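Local coordinates for actin-related protein 8 (Homo sapiens, PDB 4FO0) that binds ATP with low basal ATPase activity, cannot polymerize, is a proposed core INO80 chromatin remodeling subunit and is required to recruit INO80 to sites of DNA damage, at residues I18-G23 with C201-P206; T25-G30 with V179-A184; T35-I40 with P550-W555. All blocks are in the same frame, centred on the assembly; numbering follows the deposited sequence.

In the fold
All three contacts reach one mixed sheet of the actin fold, on which strands 17-21, 26-31 and 38-47 follow each other as antiparallel neighbours. Contact 1 lies within the sheet and is held by backbone hydrogen bonds between parallel strands. Contact 2 packs helix 170-187 on the face bearing L27 and I29, purely by apolar side chains, while T25 N and T26 N of the same segment hydrogen-bond ATP. Contact 3 sets L552 and W555, the latter in helix 553-563, on the other face; its L36 and T35 are exposed, whereas the touching residues of contact 2 and nearly all of contact 1 are buried. V19 O, bonded to W555 NE1, ties contact 1 to contact 3.

Contact 1: I18-G23 with C201-P206; sequences IVIHPG and CILLIP. With ATP (adenosine-5'-triphosphate), chain C.
I18, V19 and I20 pair with C201, I202 and L203 as parallel neighbours in the central sheet of the actin fold, the strand axes 4.6 Å apart. The tight part is the backbone ladder: I202 N donates to I18 O, I20 N to I202 O at 2.8 Å in a nearly straight bond (170°), and L204 N to I20 O. On one face the side chains of V19 and I202 lie side by side, pointing the same way. On the other, I20 reaches C201 with its CD1, 3.5 Å from SG, and W181 of helix 170-187 packs against I20 and L203. Beyond L204 the pairing ends. P22, partly exposed, touches with CD at L204 O (3.4 Å) and with CG at L203 CD1, and G23 turns to the ATP. H21 stands at this transition. Its NE2 bonds E235 OE2, and its nearest side-chain atom is about 4 Å from a bound magnesium ion. An alanine here would probably leave E235 OE2 without this partner and open a gap beside L204. With CG anti to the backbone N (chi1 -170°), H21 brings that atom close to L204 CD2, which sits over one face of the ring, displaced toward CG, in a CH-pi contact 3.6 Å from the centroid and 17° off the normal.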
loop_
_atom_site.group_PDB
_atom_site.type_symbol
_atom_site.label_atom_id
_atom_site.label_comp_id
_atom_site.label_asym_id
_atom_site.label_seq_id
_atom_site.Cartn_x
_atom_site.Cartn_y
_atom_site.Cartn_z
ATOM N N ILE A 18 -8.108 18.236 -9.316
ATOM C CA ILE A 18 -7.672 16.837 -9.396
ATOM C C ILE A 18 -6.978 16.398 -8.108
ATOM O O ILE A 18 -6.032 17.049 -7.649
ATOM C CB ILE A 18 -6.696 16.588 -10.540
ATOM C CG1 ILE A 18 -7.331 16.924 -11.887
ATOM C CG2 ILE A 18 -6.271 15.136 -10.535
ATOM C CD1 ILE A 18 -8.518 16.085 -12.195
ATOM N N VAL A 19 -7.461 15.310 -7.514
ATOM C CA VAL A 19 -6.851 14.787 -6.295
ATOM C C VAL A 19 -5.974 13.578 -6.607
ATOM O O VAL A 19 -6.428 12.601 -7.215
ATOM C CB VAL A 19 -7.906 14.448 -5.233
ATOM C CG1 VAL A 19 -7.262 13.805 -4.013
ATOM C CG2 VAL A 19 -8.654 15.712 -4.835
ATOM N N ILE A 20 -4.708 13.663 -6.205
ATOM C CA ILE A 20 -3.726 12.644 -6.570
ATOM C C ILE A 20 -3.082 11.953 -5.374
ATOM O O ILE A 20 -2.386 12.579 -4.564
ATOM C CB ILE A 20 -2.631 13.226 -7.450
ATOM C CG1 ILE A 20 -3.262 13.995 -8.611
ATOM C CG2 ILE A 20 -1.699 12.112 -7.950
ATOM C CD1 ILE A 20 -2.258 14.732 -9.474
ATOM N N HIS A 21 -3.323 10.652 -5.271
ATOM C CA HIS A 21 -2.741 9.865 -4.197
ATOM C C HIS A 21 -1.899 8.741 -4.769
ATOM O O HIS A 21 -2.412 7.672 -5.107
ATOM C CB HIS A 21 -3.824 9.267 -3.321
ATOM C CG HIS A 21 -3.296 8.645 -2.074
ATOM N ND1 HIS A 21 -4.065 7.837 -1.259
ATOM C CD2 HIS A 21 -2.072 8.710 -1.495
ATOM C CE1 HIS A 21 -3.337 7.440 -0.231
ATOM N NE2 HIS A 21 -2.123 7.950 -0.351
ATOM N N PRO A 22 -0.596 8.980 -4.876
ATOM C CA PRO A 22 0.365 7.995 -5.386
ATOM C C PRO A 22 0.582 6.878 -4.366
ATOM O O PRO A 22 0.405 7.093 -3.173
ATOM C CB PRO A 22 1.654 8.807 -5.532
ATOM C CG PRO A 22 1.270 10.254 -5.261
ATOM C CD PRO A 22 0.059 10.209 -4.408
ATOM N N GLY A 23 0.950 5.698 -4.844
ATOM C CA GLY A 23 1.289 4.574 -3.984
ATOM C C GLY A 23 2.380 3.744 -4.648
ATOM O O GLY A 23 2.638 3.879 -5.853
ATOM N N CYS A 201 -4.662 21.115 -8.376
ATOM C CA CYS A 201 -4.286 19.790 -7.924
ATOM C C CYS A 201 -4.113 19.675 -6.409
ATOM O O CYS A 201 -3.473 20.506 -5.769
ATOM C CB CYS A 201 -2.981 19.391 -8.604
ATOM S SG CYS A 201 -2.302 17.853 -7.987
ATOM N N ILE A 202 -4.678 18.627 -5.835
ATOM C CA ILE A 202 -4.330 18.266 -4.477
ATOM C C ILE A 202 -3.435 17.033 -4.503
ATOM O O ILE A 202 -3.860 15.955 -4.926
ATOM C CB ILE A 202 -5.567 17.948 -3.670
ATOM C CG1 ILE A 202 -6.537 19.145 -3.713
ATOM C CG2 ILE A 202 -5.154 17.524 -2.266
ATOM C CD1 ILE A 202 -6.805 19.786 -2.373
ATOM N N LEU A 203 -2.196 17.206 -4.059
ATOM C CA LEU A 203 -1.228 16.123 -4.002
ATOM C C LEU A 203 -1.035 15.582 -2.585
ATOM O O LEU A 203 -0.573 16.295 -1.688
ATOM C CB LEU A 203 0.126 16.584 -4.547
ATOM C CG LEU A 203 1.266 15.547 -4.512
ATOM C CD1 LEU A 203 0.906 14.290 -5.301
ATOM C CD2 LEU A 203 2.564 16.120 -5.044
ATOM N N LEU A 204 -1.376 14.315 -2.386
ATOM C CA LEU A 204 -1.129 13.670 -1.104
ATOM C C LEU A 204 0.294 13.151 -1.063
ATOM O O LEU A 204 0.776 12.560 -2.032
ATOM C CB LEU A 204 -2.067 12.499 -0.916
ATOM C CG LEU A 204 -3.397 12.768 -0.245
ATOM C CD1 LEU A 204 -4.180 13.824 -1.006
ATOM C CD2 LEU A 204 -4.148 11.450 -0.169
ATOM N N ILE A 205 0.964 13.358 0.061
ATOM C CA ILE A 205 2.332 12.905 0.212
ATOM C C ILE A 205 2.480 12.097 1.492
ATOM O O ILE A 205 1.653 12.193 2.395
ATOM C CB ILE A 205 3.318 14.079 0.236
ATOM C CG1 ILE A 205 3.142 14.909 1.509
ATOM C CG2 ILE A 205 3.127 14.945 -0.964
ATOM C CD1 ILE A 205 4.181 15.974 1.654
ATOM N N PRO A 206 3.546 11.298 1.574
ATOM C CA PRO A 206 3.765 10.468 2.761
ATOM C C PRO A 206 3.859 11.325 4.014
ATOM O O PRO A 206 4.235 12.494 3.962
ATOM C CB PRO A 206 5.122 9.812 2.495
ATOM C CG PRO A 206 5.346 9.943 0.993
ATOM C CD PRO A 206 4.655 11.218 0.605
HETATM P PG ATP C . 2.152 1.810 -0.261
HETATM O O1G ATP C . 1.133 2.525 0.583
HETATM O O2G ATP C . 2.978 2.696 -1.162
HETATM O O3G ATP C . 2.976 0.765 0.460
HETATM P PB ATP C . -0.161 1.297 -1.944
HETATM O O1B ATP C . -0.018 0.867 -3.379
HETATM O O2B ATP C . -0.722 2.650 -1.531
HETATM O O3B ATP C . 1.264 0.955 -1.282
HETATM P PA ATP C . -2.556 0.007 -1.084
HETATM O O1A ATP C . -3.096 0.002 -2.491
HETATM O O2A ATP C . -3.124 0.909 -0.018
HETATM O O3A ATP C . -0.967 0.142 -1.173
HETATM O "O5'" ATP C . -2.653 -1.494 -0.549
HETATM C "C5'" ATP C . -2.151 -2.519 -1.391
HETATM C "C4'" ATP C . -2.085 -3.797 -0.592
HETATM O "O4'" ATP C . -3.397 -4.078 -0.127
HETATM C "C3'" ATP C . -1.651 -4.993 -1.423
HETATM O "O3'" ATP C . -0.616 -5.704 -0.737
HETATM C "C2'" ATP C . -2.893 -5.843 -1.521
HETATM O "O2'" ATP C . -2.612 -7.233 -1.582
HETATM C "C1'" ATP C . -3.578 -5.485 -0.227
HETATM N N9 ATP C . -4.988 -5.902 -0.245
HETATM C C8 ATP C . -5.947 -5.421 -1.048
HETATM N N7 ATP C . -7.127 -6.039 -0.804
HETATM C C5 ATP C . -6.921 -6.929 0.174
HETATM C C6 ATP C . -7.744 -7.914 0.893
HETATM N N6 ATP C . -9.061 -8.040 0.591
HETATM N N1 ATP C . -7.133 -8.662 1.850
HETATM C C2 ATP C . -5.825 -8.533 2.146
HETATM N N3 ATP C . -5.015 -7.657 1.515
HETATM C C4 ATP C . -5.501 -6.843 0.541
#

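Contact 2: T25-G30 with V179-A184; sequences TTLRIG and VIWSHA. With ATP (adenosine-5'-triphosphate), chain C.
L27 lays its CD2 methyl against CD1 of the W181 indole at 3.5 Å, the two side chains meeting obliquely. This is helix-on-sheet packing of the actin fold: helix 170-187 lies against strand 26-31, their short axes 10.0 Å apart and inclined at 41°. CG of L27, anti to the backbone N (chi1 166°), lies on the indole side, and from there CD1 and CD2 both come near W181 NE1, which is itself hydrogen-bonded to H42 NE2. Two residues on, I29 offers CG2, in the crowded position between backbone N and carbonyl carbon, to A184 CB at 4.1 Å. No hydrogen bond crosses between strand and helix, and the contact is wholly apolar. I20 of the neighbouring strand 17-21 touches L27 and I29 and continues the same buried layer. The alternation of the strand sends R28 to the opposite face, where its NH2 points at the ATP alpha-phosphate, in a contact with O1A too short to be taken at face value. Where the strand begins, at the phosphate-binding turn between strands 17-21 and 26-31, the backbone donors T25 N and T26 N converge on ATP O1B, each at 3.0 Å.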
loop_
_atom_site.group_PDB
_atom_site.type_symbol
_atom_site.label_atom_id
_atom_site.label_comp_id
_atom_site.label_asym_id
_atom_site.label_seq_id
_atom_site.Cartn_x
_atom_site.Cartn_y
_atom_site.Cartn_z
ATOM N N THR A 25 2.206 0.696 -5.366
ATOM C CA THR A 25 1.596 -0.220 -6.313
ATOM C C THR A 25 0.374 0.375 -7.012
ATOM O O THR A 25 0.117 0.087 -8.185
ATOM C CB THR A 25 1.319 -1.593 -5.651
ATOM O OG1 THR A 25 2.566 -2.279 -5.523
ATOM C CG2 THR A 25 0.407 -2.463 -6.494
ATOM N N THR A 26 -0.370 1.226 -6.323
ATOM C CA THR A 26 -1.556 1.801 -6.955
ATOM C C THR A 26 -1.592 3.312 -6.880
ATOM O O THR A 26 -1.459 3.884 -5.804
ATOM C CB THR A 26 -2.848 1.264 -6.342
ATOM O OG1 THR A 26 -2.864 -0.166 -6.442
ATOM C CG2 THR A 26 -4.056 1.842 -7.073
ATOM N N LEU A 27 -1.753 3.950 -8.036
ATOM C CA LEU A 27 -2.088 5.358 -8.084
ATOM C C LEU A 27 -3.612 5.533 -7.931
ATOM O O LEU A 27 -4.411 4.844 -8.568
ATOM C CB LEU A 27 -1.617 5.967 -9.403
ATOM C CG LEU A 27 -2.201 7.355 -9.713
ATOM C CD1 LEU A 27 -1.760 8.402 -8.687
ATOM C CD2 LEU A 27 -1.821 7.786 -11.119
ATOM N N ARG A 28 -4.021 6.429 -7.060
ATOM C CA ARG A 28 -5.442 6.735 -6.958
ATOM C C ARG A 28 -5.634 8.185 -7.354
ATOM O O ARG A 28 -5.037 9.098 -6.766
ATOM C CB ARG A 28 -6.000 6.387 -5.567
ATOM C CG ARG A 28 -6.406 4.917 -5.517
ATOM C CD ARG A 28 -6.546 4.337 -4.133
ATOM N NE ARG A 28 -5.279 3.836 -3.615
ATOM C CZ ARG A 28 -4.952 2.549 -3.483
ATOM N NH1 ARG A 28 -5.796 1.583 -3.830
ATOM N NH2 ARG A 28 -3.764 2.229 -2.984
ATOM N N ILE A 29 -6.419 8.391 -8.400
ATOM C CA ILE A 29 -6.516 9.721 -8.988
ATOM C C ILE A 29 -7.934 10.010 -9.493
ATOM O O ILE A 29 -8.613 9.112 -9.993
ATOM C CB ILE A 29 -5.475 9.878 -10.116
ATOM C CG1 ILE A 29 -5.491 11.288 -10.684
ATOM C CG2 ILE A 29 -5.706 8.853 -11.232
ATOM C CD1 ILE A 29 -4.298 11.584 -11.562
ATOM N N GLY A 30 -8.388 11.251 -9.337
ATOM C CA GLY A 30 -9.726 11.624 -9.777
ATOM C C GLY A 30 -10.067 13.071 -9.495
ATOM O O GLY A 30 -9.299 13.771 -8.836
ATOM N N VAL A 179 4.565 10.689 -17.223
ATOM C CA VAL A 179 3.899 9.885 -18.229
ATOM C C VAL A 179 2.738 9.084 -17.626
ATOM O O VAL A 179 1.635 9.066 -18.177
ATOM C CB VAL A 179 4.880 8.964 -18.956
ATOM C CG1 VAL A 179 4.137 7.998 -19.873
ATOM C CG2 VAL A 179 5.870 9.795 -19.748
ATOM N N ILE A 180 2.977 8.429 -16.494
ATOM C CA ILE A 180 1.919 7.657 -15.858
ATOM C C ILE A 180 0.738 8.546 -15.435
ATOM O O ILE A 180 -0.417 8.232 -15.726
ATOM C CB ILE A 180 2.442 6.853 -14.660
ATOM C CG1 ILE A 180 3.485 5.827 -15.112
ATOM C CG2 ILE A 180 1.300 6.134 -13.947
ATOM C CD1 ILE A 180 4.167 5.116 -13.943
ATOM N N TRP A 181 1.023 9.655 -14.761
ATOM C CA TRP A 181 -0.038 10.538 -14.304
ATOM C C TRP A 181 -0.774 11.205 -15.451
ATOM O O TRP A 181 -1.989 11.328 -15.414
ATOM C CB TRP A 181 0.482 11.592 -13.322
ATOM C CG TRP A 181 0.941 10.986 -12.052
ATOM C CD1 TRP A 181 1.040 9.651 -11.779
ATOM C CD2 TRP A 181 1.386 11.670 -10.874
ATOM N NE1 TRP A 181 1.514 9.462 -10.511
ATOM C CE2 TRP A 181 1.741 10.683 -9.932
ATOM C CE3 TRP A 181 1.527 13.017 -10.527
ATOM C CZ2 TRP A 181 2.221 11.003 -8.660
ATOM C CZ3 TRP A 181 1.994 13.333 -9.267
ATOM C CH2 TRP A 181 2.341 12.331 -8.346
ATOM N N SER A 182 -0.044 11.632 -16.472
ATOM C CA SER A 182 -0.686 12.277 -17.606
ATOM C C SER A 182 -1.595 11.309 -18.352
ATOM O O SER A 182 -2.734 11.643 -18.681
ATOM C CB SER A 182 0.363 12.863 -18.526
ATOM O OG SER A 182 1.230 13.676 -17.757
ATOM N N HIS A 183 -1.100 10.106 -18.606
ATOM C CA HIS A 183 -1.906 9.064 -19.236
ATOM C C HIS A 183 -3.229 8.836 -18.495
ATOM O O HIS A 183 -4.273 8.664 -19.117
ATOM C CB HIS A 183 -1.105 7.757 -19.330
ATOM C CG HIS A 183 -1.894 6.598 -19.848
ATOM N ND1 HIS A 183 -2.130 6.399 -21.192
ATOM C CD2 HIS A 183 -2.510 5.577 -19.201
ATOM C CE1 HIS A 183 -2.853 5.302 -21.350
ATOM N NE2 HIS A 183 -3.096 4.783 -20.158
ATOM N N ALA A 184 -3.190 8.838 -17.167
ATOM C CA ALA A 184 -4.387 8.525 -16.390
ATOM C C ALA A 184 -5.419 9.637 -16.506
ATOM O O ALA A 184 -6.619 9.389 -16.606
ATOM C CB ALA A 184 -4.035 8.299 -14.957
HETATM P PG ATP C . 2.152 1.810 -0.261
HETATM O O1G ATP C . 1.133 2.525 0.583
HETATM O O2G ATP C . 2.978 2.696 -1.162
HETATM O O3G ATP C . 2.976 0.765 0.460
HETATM P PB ATP C . -0.161 1.297 -1.944
HETATM O O1B ATP C . -0.018 0.867 -3.379
HETATM O O2B ATP C . -0.722 2.650 -1.531
HETATM O O3B ATP C . 1.264 0.955 -1.282
HETATM P PA ATP C . -2.556 0.007 -1.084
HETATM O O1A ATP C . -3.096 0.002 -2.491
HETATM O O2A ATP C . -3.124 0.909 -0.018
HETATM O O3A ATP C . -0.967 0.142 -1.173
HETATM O "O5'" ATP C . -2.653 -1.494 -0.549
HETATM C "C5'" ATP C . -2.151 -2.519 -1.391
HETATM C "C4'" ATP C . -2.085 -3.797 -0.592
HETATM O "O4'" ATP C . -3.397 -4.078 -0.127
HETATM C "C3'" ATP C . -1.651 -4.993 -1.423
HETATM O "O3'" ATP C . -0.616 -5.704 -0.737
HETATM C "C2'" ATP C . -2.893 -5.843 -1.521
HETATM O "O2'" ATP C . -2.612 -7.233 -1.582
HETATM C "C1'" ATP C . -3.578 -5.485 -0.227
HETATM N N9 ATP C . -4.988 -5.902 -0.245
HETATM C C8 ATP C . -5.947 -5.421 -1.048
HETATM N N7 ATP C . -7.127 -6.039 -0.804
HETATM C C5 ATP C . -6.921 -6.929 0.174
HETATM C C6 ATP C . -7.744 -7.914 0.893
HETATM N N6 ATP C . -9.061 -8.040 0.591
HETATM N N1 ATP C . -7.133 -8.662 1.850
HETATM C C2 ATP C . -5.825 -8.533 2.146
HETATM N N3 ATP C . -5.015 -7.657 1.515
HETATM C C4 ATP C . -5.501 -6.843 0.541
#

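Contact 3: T35-I40 with P550-W555; sequences TLPASI and PRLIAW
The two backbones lie too far apart for hydrogen bonds, with CA atoms 7.9 Å apart for L36 and L552 and 7.7 Å for P37 and W555. P37 fills the space between, just before strand 38-47 enters the sheet of the actin fold. Its CB lies over the middle of the W555 indole, near the shared CD2-CE2 bond and 3.6 Å from the six-ring centroid in a CH-pi contact, while CD lies over the CE3 and CZ3 side. P37 CG meets L552 CD2 at 3.7 Å while also lying near the indole. In W555, chi1 (-178°) sets CG anti to the backbone N and chi2 (91°) turns the ring so that its face meets P37; NE1 is tethered by a hydrogen bond to V19 O in strand 17-21. At the exposed margin L36, whose CB points away, still brings CD2 to 3.7 Å from L552 CD1. R551, next to L552, touches ATP and forms a salt bridge through NE with D549 OD1, so this packing lies beside the nucleotide site. With no hydrogen bond between the segments, the join rests on apolar fit, and the polar tether probably fixes the indole.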
loop_
_atom_site.group_PDB
_atom_site.type_symbol
_atom_site.label_atom_id
_atom_site.label_comp_id
_atom_site.label_asym_id
_atom_site.label_seq_id
_atom_site.Cartn_x
_atom_site.Cartn_y
_atom_site.Cartn_z
ATOM N N THR A 35 -16.893 10.115 -6.936
ATOM C CA THR A 35 -17.197 9.409 -5.706
ATOM C C THR A 35 -16.105 8.380 -5.450
ATOM O O THR A 35 -15.565 8.275 -4.343
ATOM C CB THR A 35 -18.557 8.728 -5.791
ATOM O OG1 THR A 35 -19.440 9.540 -6.581
ATOM C CG2 THR A 35 -19.131 8.544 -4.390
ATOM N N LEU A 36 -15.787 7.627 -6.497
ATOM C CA LEU A 36 -14.604 6.783 -6.520
ATOM C C LEU A 36 -13.550 7.368 -7.452
ATOM O O LEU A 36 -13.864 7.816 -8.556
ATOM C CB LEU A 36 -14.961 5.388 -7.008
ATOM C CG LEU A 36 -15.994 4.676 -6.155
ATOM C CD1 LEU A 36 -16.245 3.312 -6.743
ATOM C CD2 LEU A 36 -15.530 4.595 -4.700
ATOM N N PRO A 37 -12.287 7.353 -7.011
ATOM C CA PRO A 37 -11.175 7.716 -7.887
ATOM C C PRO A 37 -10.861 6.554 -8.813
ATOM O O PRO A 37 -11.201 5.417 -8.495
ATOM C CB PRO A 37 -10.017 7.878 -6.905
ATOM C CG PRO A 37 -10.326 6.875 -5.831
ATOM C CD PRO A 37 -11.826 6.942 -5.671
ATOM N N ALA A 38 -10.200 6.825 -9.930
ATOM C CA ALA A 38 -9.607 5.748 -10.714
ATOM C C ALA A 38 -8.412 5.150 -9.964
ATOM O O ALA A 38 -7.687 5.852 -9.240
ATOM C CB ALA A 38 -9.189 6.239 -12.073
ATOM N N SER A 39 -8.234 3.848 -10.132
ATOM C CA SER A 39 -7.153 3.118 -9.490
ATOM C C SER A 39 -6.311 2.485 -10.568
ATOM O O SER A 39 -6.791 1.648 -11.329
ATOM C CB SER A 39 -7.698 2.031 -8.560
ATOM O OG SER A 39 -8.067 2.559 -7.286
ATOM N N ILE A 40 -5.058 2.898 -10.644
ATOM C CA ILE A 40 -4.163 2.412 -11.681
ATOM C C ILE A 40 -2.932 1.775 -11.067
ATOM O O ILE A 40 -2.358 2.325 -10.112
ATOM C CB ILE A 40 -3.695 3.578 -12.584
ATOM C CG1 ILE A 40 -4.877 4.152 -13.352
ATOM C CG2 ILE A 40 -2.596 3.130 -13.533
ATOM C CD1 ILE A 40 -5.820 4.924 -12.477
ATOM N N PRO A 550 -10.989 0.920 2.832
ATOM C CA PRO A 550 -9.813 1.462 3.528
ATOM C C PRO A 550 -8.769 2.011 2.553
ATOM O O PRO A 550 -7.984 2.902 2.879
ATOM C CB PRO A 550 -9.248 0.246 4.267
ATOM C CG PRO A 550 -10.384 -0.720 4.363
ATOM C CD PRO A 550 -11.268 -0.481 3.194
ATOM N N ARG A 551 -8.757 1.470 1.347
ATOM C CA ARG A 551 -7.830 1.959 0.342
ATOM C C ARG A 551 -8.126 3.370 -0.113
ATOM O O ARG A 551 -7.231 4.053 -0.595
ATOM C CB ARG A 551 -7.803 1.014 -0.848
ATOM C CG ARG A 551 -7.069 -0.262 -0.520
ATOM C CD ARG A 551 -7.377 -1.321 -1.507
ATOM N NE ARG A 551 -8.804 -1.576 -1.539
ATOM C CZ ARG A 551 -9.361 -2.520 -2.275
ATOM N NH1 ARG A 551 -8.600 -3.293 -3.041
ATOM N NH2 ARG A 551 -10.671 -2.684 -2.248
ATOM N N LEU A 552 -9.374 3.811 0.043
ATOM C CA LEU A 552 -9.799 5.104 -0.504
ATOM C C LEU A 552 -9.989 6.232 0.511
ATOM O O LEU A 552 -10.235 7.373 0.115
ATOM C CB LEU A 552 -11.079 4.937 -1.305
ATOM C CG LEU A 552 -11.036 3.828 -2.352
ATOM C CD1 LEU A 552 -12.416 3.638 -2.956
ATOM C CD2 LEU A 552 -10.013 4.146 -3.427
ATOM N N ILE A 553 -9.880 5.920 1.801
ATOM C CA ILE A 553 -10.109 6.906 2.846
ATOM C C ILE A 553 -9.259 8.171 2.662
ATOM O O ILE A 553 -9.768 9.296 2.758
ATOM C CB ILE A 553 -9.856 6.326 4.256
ATOM C CG1 ILE A 553 -10.580 4.993 4.426
ATOM C CG2 ILE A 553 -10.305 7.308 5.323
ATOM C CD1 ILE A 553 -12.010 5.039 3.982
ATOM N N ALA A 554 -7.967 7.994 2.409
ATOM C CA ALA A 554 -7.082 9.139 2.312
ATOM C C ALA A 554 -7.399 9.952 1.058
ATOM O O ALA A 554 -7.508 11.189 1.098
ATOM C CB ALA A 554 -5.650 8.701 2.319
ATOM N N TRP A 555 -7.556 9.259 -0.060
ATOM C CA TRP A 555 -7.921 9.957 -1.271
ATOM C C TRP A 555 -9.222 10.746 -1.032
ATOM O O TRP A 555 -9.314 11.921 -1.366
ATOM C CB TRP A 555 -8.050 9.005 -2.471
ATOM C CG TRP A 555 -8.383 9.767 -3.705
ATOM C CD1 TRP A 555 -7.500 10.300 -4.612
ATOM C CD2 TRP A 555 -9.688 10.161 -4.135
ATOM N NE1 TRP A 555 -8.184 10.981 -5.588
ATOM C CE2 TRP A 555 -9.529 10.914 -5.317
ATOM C CE3 TRP A 555 -10.979 9.946 -3.640
ATOM C CZ2 TRP A 555 -10.615 11.441 -6.013
ATOM C CZ3 TRP A 555 -12.052 10.476 -4.326
ATOM C CH2 TRP A 555 -11.867 11.211 -5.501
#